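Local coordinates for uncharacterized protein (Bacteroides ovatus, PDB 4IPB), which is of unknown function but belongs to the PepSY-like, putative beta-lactamase-inhibitor-like family and may share an inhibitor-like role, which remains unproven, at residues N7-S10 and T11-M15; K123-V127 and S128-D132. All coordinates share one frame; numbering follows the deposited sequence.

Overall arrangement
Following the chain from its N terminus, interaction 1 comes first, within helix 6-15, whose inner side rests on strands 23-27, 30-37 and 40-46. The chain then runs through the eight-stranded antiparallel sheet to its last strand, 121-126, an outermost one, where interaction 2 turns the backbone toward helix 136-139. The pair is a worked example of local contacts near both ends of one chain. Neither closes a long loop: interaction 1 links successive turns of one helix, interaction 2 a tight turn. They follow in series, neither nested nor crossed, on opposite sides of the chain's centre, their centres about 31 Å apart and nearest atoms about 17 Å.

Interaction 1 (N7-S10 and T11-M15); sequences NVQS and TFKKM
Gln-9 reaches one turn ahead to Phe-12 and Lys-13 on helix 6-15, an amphipathic alpha-helix that illustrates how one i to i+4 framework can serve two unlike surfaces. Phe-12 N donates to Val-8 O at 2.9 Å, and Lys-13 N does the same to Gln-9 O; Thr-11 N to Asn-7 O and Lys-14 N to Ser-10 O complete the set with somewhat longer bonds.

A bend at chi2 (58°) turns the amide of Gln-9 along the helix instead of letting it run straight outward. Its NE2 comes 4.0 Å from Lys-13 CB, the two chains side by side and pointing the same way, while OE1 approaches Phe-12 CD2 at 4.1 Å, with the amide and ring planes 52° apart. On the buried side, the Phe-12 ring makes edge-to-face contacts with Trp-24 and Phe-35, and Val-8 packs with it on Phe-46. Polar anchors flank this apolar seat: Asn-7 ND2 bonds to Val-48 O and Thr-11 OG1 to Gly-50 O, fastening the helix to the connection between strands 40-46 and 52-58.

Lys-14 takes the solvent side. With CG anti to its carbonyl carbon (chi1 -66°), the chain runs past the Ser-10 carbonyl oxygen, CG lying 3.4 Å from Ser-10 O, and only the last torsion bends to carry the ammonium back. Ser-10 O accepts twice, from Lys-14 N and from a water at 2.8 Å, and that same water weakly accepts from Lys-14 NZ at 3.4 Å.

Interaction 2 (K123-V127 and S128-D132); sequences KTRNV and SDMYD
Asn-126 and Ser-128 meet in an Asx turn, an example of a side chain standing in for backbone where a strand ends. The hydrogen bonds come first. Asn-126 OD1 accepts from Ser-128 N at 2.9 Å, nearly along the C=O axis, and from Ser-128 OG at 2.8 Å, this second donor tilted 24° from the carbonyl plane. With CG set anti to the backbone N (chi1 -171°), the Asn-126 amide can lean forward over the turn. Ser-128 OG also receives a bond from Lys-110 N on the neighbouring strand, which links the turn to the sheet. A type I beta turn from Val-127 to Met-130 overlaps it, closed by a weak bond from Met-130 N to Val-127 O at 3.4 Å.

Water supplies the second kind of link. One molecule accepts from Asn-126 ND2 and donates weakly to Ser-128 OG; another accepts from Asp-129 N at 2.8 Å and donates weakly to Asn-126 O.

The third kind is packing around Met-130, a selenomethionine here. Its SE sits 3.8 Å above the Arg-125 guanidinium plane, offset toward the rim, and CE lies 3.9 Å from NH1, the two chains crossing at about a right angle. Val-127 CG1 touches SE as well, at 4.0 Å.

The chemistry suggests a division of labour: Arg-125 NH2 bonds to Gln-112 and Thr-138, which should help fix how the guanidinium is turned, while one face takes the polarisable selenium, and the doubly gripped OD1 probably steadies the direction in which the chain leaves the strand.

Interaction 1 (N7-S10 and T11-M15)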
ATOM      1  N   ASN A   7     -12.728  -2.916  19.700  1.00 17.32           N
ATOM      2  CA  ASN A   7     -12.080  -1.595  19.711  1.00 17.16           C
ATOM      3  C   ASN A   7     -11.510  -1.203  18.358  1.00 16.10           C
ATOM      4  O   ASN A   7     -11.532  -0.014  17.976  1.00 17.36           O
ATOM      5  CB  ASN A   7     -11.035  -1.442  20.826  1.00 19.04           C
ATOM      6  CG  ASN A   7      -9.834  -2.392  20.705  1.00 19.76           C
ATOM      7  OD1 ASN A   7      -9.872  -3.422  20.036  1.00 19.22           O
ATOM      8  ND2 ASN A   7      -8.764  -2.040  21.416  1.00 19.19           N
ATOM      9  N   VAL A   8     -11.056  -2.188  17.614  1.00 14.42           N
ATOM     10  CA  VAL A   8     -10.592  -1.997  16.263  1.00 13.86           C
ATOM     11  C   VAL A   8     -11.729  -1.622  15.295  1.00 14.29           C
ATOM     12  O   VAL A   8     -11.634  -0.639  14.538  1.00 15.60           O
ATOM     13  CB  VAL A   8      -9.845  -3.275  15.807  1.00 13.75           C
ATOM     14  CG1 VAL A   8      -9.577  -3.234  14.313  1.00 13.23           C
ATOM     15  CG2 VAL A   8      -8.565  -3.452  16.613  1.00 14.23           C
ATOM     16  N   GLN A   9     -12.831  -2.360  15.398  1.00 15.03           N
ATOM     17  CA  GLN A   9     -14.034  -2.102  14.627  1.00 15.89           C
ATOM     18  C   GLN A   9     -14.565  -0.699  14.889  1.00 15.30           C
ATOM     19  O   GLN A   9     -14.937   0.005  13.954  1.00 14.92           O
ATOM     20  CB  GLN A   9     -15.102  -3.142  14.905  1.00 17.95           C
ATOM     21  CG  GLN A   9     -16.451  -2.817  14.280  1.00 18.74           C
ATOM     22  CD  GLN A   9     -16.417  -2.651  12.771  1.00 21.15           C
ATOM     23  OE1 GLN A   9     -15.570  -3.201  12.086  1.00 21.45           O
ATOM     24  NE2 GLN A   9     -17.366  -1.880  12.240  1.00 26.39           N
ATOM     25  N   SER A  10     -14.509  -0.254  16.131  1.00 15.24           N
ATOM     26  CA  SER A  10     -14.998   1.075  16.504  0.70 15.92           C
ATOM     27  C   SER A  10     -14.210   2.171  15.790  1.00 14.80           C
ATOM     28  O   SER A  10     -14.780   3.123  15.191  1.00 15.35           O
ATOM     29  CB  SER A  10     -14.859   1.263  18.011  0.70 16.38           C
ATOM     30  OG  SER A  10     -15.313   2.551  18.399  0.70 17.29           O
ATOM     31  N   THR A  11     -12.895   2.036  15.803  1.00 13.35           N
ATOM     32  CA  THR A  11     -12.065   3.052  15.132  1.00 12.93           C
ATOM     33  C   THR A  11     -12.304   2.983  13.639  1.00 12.20           C
ATOM     34  O   THR A  11     -12.448   4.019  12.956  1.00 11.88           O
ATOM     35  CB  THR A  11     -10.587   2.833  15.406  1.00 13.51           C
ATOM     36  OG1 THR A  11     -10.395   2.873  16.819  1.00 14.01           O
ATOM     37  CG2 THR A  11      -9.807   3.942  14.755  1.00 13.53           C
ATOM     38  N   PHE A  12     -12.418   1.746  13.099  1.00 12.24           N
ATOM     39  CA  PHE A  12     -12.599   1.586  11.657  1.00 11.95           C
ATOM     40  C   PHE A  12     -13.895   2.247  11.202  1.00 12.55           C
ATOM     41  O   PHE A  12     -13.942   2.899  10.154  1.00 12.10           O
ATOM     42  CB  PHE A  12     -12.550   0.116  11.237  1.00 12.31           C
ATOM     43  CG  PHE A  12     -12.834  -0.088   9.790  1.00 12.27           C
ATOM     44  CD1 PHE A  12     -11.857   0.136   8.842  1.00 12.04           C
ATOM     45  CD2 PHE A  12     -14.116  -0.422   9.372  1.00 13.44           C
ATOM     46  CE1 PHE A  12     -12.154  -0.056   7.493  1.00 12.73           C
ATOM     47  CE2 PHE A  12     -14.407  -0.566   8.058  1.00 13.24           C
ATOM     48  CZ  PHE A  12     -13.398  -0.379   7.110  1.00 13.08           C
ATOM     49  N   LYS A  13     -14.941   2.064  11.976  1.00 13.64           N
ATOM     50  CA  LYS A  13     -16.261   2.612  11.646  1.00 15.87           C
ATOM     51  C   LYS A  13     -16.232   4.138  11.663  1.00 15.21           C
ATOM     52  O   LYS A  13     -16.948   4.778  10.890  1.00 16.22           O
ATOM     53  CB  LYS A  13     -17.321   2.074  12.596  1.00 18.56           C
ATOM     54  CG  LYS A  13     -18.749   2.548  12.324  1.00 24.72           C
ATOM     55  CD  LYS A  13     -19.288   1.824  11.109  1.00 29.42           C
ATOM     56  CE  LYS A  13     -20.711   2.182  10.735  1.00 35.18           C
ATOM     57  NZ  LYS A  13     -20.950   1.399   9.486  1.00 37.55           N
ATOM     58  N   LYS A  14     -15.397   4.740  12.500  1.00 14.74           N
ATOM     59  CA  LYS A  14     -15.217   6.198  12.442  1.00 14.77           C
ATOM     60  C   LYS A  14     -14.456   6.680  11.199  1.00 13.28           C
ATOM     61  O   LYS A  14     -14.847   7.712  10.585  1.00 13.67           O
ATOM     62  CB  LYS A  14     -14.538   6.682  13.692  1.00 16.31           C
ATOM     63  CG  LYS A  14     -15.419   6.485  14.919  1.00 20.03           C
ATOM     64  CD  LYS A  14     -14.765   7.108  16.121  1.00 25.76           C
ATOM     65  CE  LYS A  14     -15.760   7.075  17.251  1.00 29.81           C
ATOM     66  NZ  LYS A  14     -15.639   5.755  17.919  1.00 31.97           N
HETATM   67  N   MSE A  15     -13.451   5.919  10.782  1.00 12.16           N
HETATM   68  CA  MSE A  15     -12.663   6.259   9.586  1.00 11.86           C
HETATM   69  C   MSE A  15     -13.455   6.075   8.301  1.00 12.93           C
HETATM   70  O   MSE A  15     -13.310   6.862   7.355  1.00 15.29           O
HETATM   71  CB  MSE A  15     -11.385   5.429   9.530  1.00 11.61           C
HETATM   72  CG  MSE A  15     -10.450   5.802  10.627  1.00 10.78           C
HETATM   73 SE   MSE A  15      -8.778   4.833  10.474  0.75  9.67          SE
HETATM   74  CE  MSE A  15      -7.998   5.655   9.026  1.00  9.92           C
TER
HETATM   75  O   HOH W   1     -17.453   3.679  15.958  1.00 22.81           O

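Interaction 2 (K123-V127 and S128-D132)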
ATOM      1  N   LYS A 123      14.651   3.239  -2.235  1.00 13.45           N
ATOM      2  CA  LYS A 123      15.078   1.844  -2.275  1.00 13.58           C
ATOM      3  C   LYS A 123      14.186   1.055  -3.217  1.00 13.16           C
ATOM      4  O   LYS A 123      13.130   1.529  -3.593  1.00 12.50           O
ATOM      5  CB  LYS A 123      15.010   1.227  -0.880  1.00 14.30           C
ATOM      6  CG  LYS A 123      13.612   1.114  -0.328  1.00 14.47           C
ATOM      7  CD  LYS A 123      13.607   0.522   1.063  1.00 16.44           C
ATOM      8  CE  LYS A 123      12.180   0.375   1.578  1.00 19.75           C
ATOM      9  NZ  LYS A 123      12.249  -0.291   2.893  1.00 23.76           N
ATOM     10  N   THR A 124      14.699  -0.114  -3.622  1.00 13.27           N
ATOM     11  CA  THR A 124      13.935  -1.080  -4.397  1.00 13.79           C
ATOM     12  C   THR A 124      14.177  -2.463  -3.795  1.00 14.40           C
ATOM     13  O   THR A 124      15.165  -2.701  -3.085  1.00 14.27           O
ATOM     14  CB  THR A 124      14.302  -1.126  -5.862  1.00 14.31           C
ATOM     15  OG1 THR A 124      15.560  -1.762  -6.002  1.00 15.10           O
ATOM     16  CG2 THR A 124      14.361   0.270  -6.494  1.00 14.23           C
ATOM     17  N   ARG A 125      13.251  -3.368  -4.097  1.00 14.39           N
ATOM     18  CA  ARG A 125      13.309  -4.713  -3.602  1.00 15.79           C
ATOM     19  C   ARG A 125      12.843  -5.651  -4.695  1.00 16.07           C
ATOM     20  O   ARG A 125      11.817  -5.410  -5.282  1.00 15.72           O
ATOM     21  CB  ARG A 125      12.306  -4.824  -2.419  1.00 17.83           C
ATOM     22  CG  ARG A 125      12.291  -6.136  -1.742  1.00 22.29           C
ATOM     23  CD  ARG A 125      11.545  -6.051  -0.413  1.00 21.08           C
ATOM     24  NE  ARG A 125      10.086  -5.820  -0.514  1.00 19.75           N
ATOM     25  CZ  ARG A 125       9.283  -5.973   0.532  1.00 19.12           C
ATOM     26  NH1 ARG A 125       9.823  -6.318   1.694  1.00 21.84           N
ATOM     27  NH2 ARG A 125       7.976  -5.810   0.429  1.00 17.79           N
ATOM     28  N   ASN A 126      13.553  -6.753  -4.899  1.00 16.71           N
ATOM     29  CA  ASN A 126      13.139  -7.833  -5.809  1.00 18.05           C
ATOM     30  C   ASN A 126      12.004  -8.595  -5.128  1.00 19.09           C
ATOM     31  O   ASN A 126      12.182  -9.090  -3.991  1.00 18.66           O
ATOM     32  CB  ASN A 126      14.327  -8.748  -6.070  1.00 19.51           C
ATOM     33  CG  ASN A 126      14.056  -9.756  -7.156  1.00 21.14           C
ATOM     34  OD1 ASN A 126      12.979 -10.301  -7.224  1.00 21.75           O
ATOM     35  ND2 ASN A 126      15.036 -10.016  -7.981  1.00 22.40           N
ATOM     36  N   VAL A 127      10.851  -8.692  -5.806  1.00 18.94           N
ATOM     37  CA  VAL A 127       9.717  -9.367  -5.211  1.00 19.89           C
ATOM     38  C   VAL A 127       9.231 -10.469  -6.121  1.00 23.40           C
ATOM     39  O   VAL A 127       8.068 -10.856  -6.038  1.00 26.83           O
ATOM     40  CB  VAL A 127       8.561  -8.428  -4.831  1.00 18.98           C
ATOM     41  CG1 VAL A 127       9.009  -7.486  -3.748  1.00 19.39           C
ATOM     42  CG2 VAL A 127       8.111  -7.620  -6.030  1.00 18.75           C
ATOM     43  N   SER A 128      10.127 -10.959  -6.980  1.00 23.37           N
ATOM     44  CA  SER A 128       9.808 -11.956  -7.981  1.00 26.48           C
ATOM     45  C   SER A 128       9.256 -13.214  -7.280  1.00 29.63           C
ATOM     46  O   SER A 128       8.274 -13.805  -7.743  1.00 32.99           O
ATOM     47  CB  SER A 128      11.060 -12.318  -8.790  1.00 26.19           C
ATOM     48  OG  SER A 128      11.599 -11.199  -9.486  1.00 25.08           O
ATOM     49  N   ASP A 129       9.868 -13.601  -6.152  1.00 31.45           N
ATOM     50  CA  ASP A 129       9.482 -14.835  -5.374  1.00 41.22           C
ATOM     51  C   ASP A 129       9.043 -14.551  -3.945  1.00 48.74           C
ATOM     52  O   ASP A 129       9.168 -15.412  -3.063  1.00 51.94           O
ATOM     53  CB  ASP A 129      10.631 -15.855  -5.292  1.00 47.99           C
ATOM     54  CG  ASP A 129      11.384 -15.977  -6.596  1.00 47.55           C
ATOM     55  OD1 ASP A 129      10.955 -16.753  -7.475  1.00 53.75           O
ATOM     56  OD2 ASP A 129      12.387 -15.242  -6.734  1.00 53.82           O
HETATM   57  N   MSE A 130       8.531 -13.343  -3.727  1.00 45.28           N
HETATM   58  CA  MSE A 130       8.113 -12.943  -2.411  1.00 42.88           C
HETATM   59  C   MSE A 130       6.604 -12.919  -2.351  1.00 45.29           C
HETATM   60  O   MSE A 130       5.912 -12.609  -3.329  1.00 46.64           O
HETATM   61  CB  MSE A 130       8.615 -11.567  -2.097  1.00 38.59           C
HETATM   62  CG  MSE A 130      10.020 -11.497  -1.571  1.00 40.28           C
HETATM   63 SE   MSE A 130      10.158  -9.743  -0.640  0.75 52.10          SE
HETATM   64  CE  MSE A 130       9.150 -10.054   1.028  1.00 54.73           C
ATOM     65  N   TYR A 131       6.083 -13.270  -1.181  1.00 47.08           N
ATOM     66  CA  TYR A 131       4.653 -13.177  -0.923  1.00 49.16           C
ATOM     67  C   TYR A 131       4.491 -12.167   0.189  1.00 45.09           C
ATOM     68  O   TYR A 131       5.477 -11.842   0.879  1.00 47.58           O
ATOM     69  CB  TYR A 131       4.086 -14.546  -0.510  1.00 53.65           C
ATOM     70  N   ASP A 132       3.284 -11.629   0.342  1.00 43.43           N
ATOM     71  CA  ASP A 132       3.010 -10.731   1.464  1.00 38.67           C
ATOM     72  C   ASP A 132       3.983  -9.551   1.372  1.00 31.68           C
ATOM     73  O   ASP A 132       4.791  -9.320   2.288  1.00 34.43           O
ATOM     74  CB  ASP A 132       3.167 -11.488   2.813  1.00 44.01           C
ATOM     75  CG  ASP A 132       2.951 -10.604   4.024  1.00 63.18           C
ATOM     76  OD1 ASP A 132       2.429  -9.469   3.871  1.00 57.08           O
ATOM     77  OD2 ASP A 132       3.309 -11.062   5.135  1.00 78.05           O
TER
HETATM   78  O   HOH W   2      14.667 -12.386  -9.559  1.00 34.19           O
HETATM   79  O   HOH W   3      11.906 -12.343  -4.630  1.00 40.55           O